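Local structure of endonuclease 8-like L720 (Acanthamoeba polyphaga mimivirus, 4MB7) at residues N160-S163 / D169-L172. The protein is an endonuclease VIII-like protein of the formamidopyrimidine-DNA glycosylase family, with a helix-two-turns-helix domain and a bound zinc ion. Sequence-based numbering, arbitrary orientation.
Sequences NIHS and DFLL
Phe170 sets ring carbon CD1 against CB of His162, at the base of that side chain. The two atoms are 3.8 Å apart, the closest pair. CE1 of Phe170 is next, 4.1 Å from the same His162 CB. The imidazole takes part through CG, which is 4.1 Å from Phe170 CD1. The two side chains cross at about a right angle. Their rings are inclined by 36° and their centroids lie 5.9 Å apart, so the meeting is oblique van der Waals packing and not a ring stack. With CG of Phe170 anti to the backbone N (chi1 -174°), the ring reaches His162, although the bond from CA to CB does not point there. Both residues lie in the helix-two-turns-helix (H2TH) domain of the glycosylase family. The contact packs His162, just after the C-terminal end of helix 148-161, against helix 167-171, across the short connection between them. His162 stays partly exposed and also touches Asp173. Phe170 is buried, packed on Leu155 and Ile159 of the longer helix and edge-to-face with Phe177. Beside it, Asp169 OD2 accepts a hydrogen bond from Leu260 N, in the loop between strands 254-258 and 263-267.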
# COMPACT_ATOMS: atom_id res chain seq x y z
N ASN A 160 0.99 -14.81 17.68
CA ASN A 160 1.83 -15.38 18.72
C ASN A 160 3.12 -14.59 18.93
O ASN A 160 3.60 -14.46 20.06
CB ASN A 160 2.16 -16.84 18.40
N ILE A 161 3.68 -14.07 17.84
CA ILE A 161 4.92 -13.31 17.89
C ILE A 161 4.73 -11.92 18.49
O ILE A 161 5.49 -11.49 19.36
CB ILE A 161 5.57 -13.20 16.49
CG1 ILE A 161 6.02 -14.57 16.00
CG2 ILE A 161 6.74 -12.23 16.52
CD1 ILE A 161 6.66 -14.55 14.63
N HIS A 162 3.70 -11.22 18.03
CA HIS A 162 3.44 -9.85 18.47
C HIS A 162 2.33 -9.77 19.52
O HIS A 162 1.54 -8.83 19.53
CB HIS A 162 3.09 -8.96 17.28
CG HIS A 162 4.17 -8.88 16.25
ND1 HIS A 162 5.05 -7.81 16.17
CD2 HIS A 162 4.53 -9.72 15.25
CE1 HIS A 162 5.89 -8.00 15.18
NE2 HIS A 162 5.60 -9.16 14.60
N SER A 163 2.29 -10.77 20.40
CA SER A 163 1.23 -10.87 21.40
C SER A 163 1.22 -9.70 22.39
O SER A 163 0.17 -9.37 22.95
CB SER A 163 1.35 -12.19 22.16
OG SER A 163 2.61 -12.29 22.81
N ASP A 169 -0.91 -1.23 16.47
CA ASP A 169 0.45 -1.49 16.01
C ASP A 169 0.49 -2.73 15.14
O ASP A 169 1.17 -2.75 14.13
CB ASP A 169 1.39 -1.69 17.20
CG ASP A 169 1.95 -0.38 17.73
OD1 ASP A 169 1.69 0.68 17.14
OD2 ASP A 169 2.65 -0.43 18.76
N PHE A 170 -0.23 -3.76 15.54
CA PHE A 170 -0.24 -5.02 14.81
C PHE A 170 -0.97 -4.91 13.47
O PHE A 170 -0.55 -5.51 12.48
CB PHE A 170 -0.86 -6.14 15.66
CG PHE A 170 -0.78 -7.49 15.03
CD1 PHE A 170 0.44 -8.04 14.67
CD2 PHE A 170 -1.94 -8.23 14.81
CE1 PHE A 170 0.51 -9.29 14.09
CE2 PHE A 170 -1.87 -9.49 14.23
CZ PHE A 170 -0.65 -10.02 13.87
N LEU A 171 -2.05 -4.13 13.43
CA LEU A 171 -2.81 -3.94 12.21
C LEU A 171 -2.04 -3.14 11.17
O LEU A 171 -2.35 -3.17 9.98
CB LEU A 171 -4.15 -3.26 12.49
CG LEU A 171 -5.20 -4.07 13.25
CD1 LEU A 171 -6.48 -3.27 13.38
CD2 LEU A 171 -5.46 -5.40 12.56
N LEU A 172 -1.02 -2.42 11.63
CA LEU A 172 -0.19 -1.60 10.75
C LEU A 172 1.11 -2.31 10.37
O LEU A 172 1.93 -1.77 9.63
CB LEU A 172 0.11 -0.26 11.40
CG LEU A 172 -1.07 0.70 11.54
CD1 LEU A 172 -0.73 1.85 12.48
CD2 LEU A 172 -1.49 1.22 10.18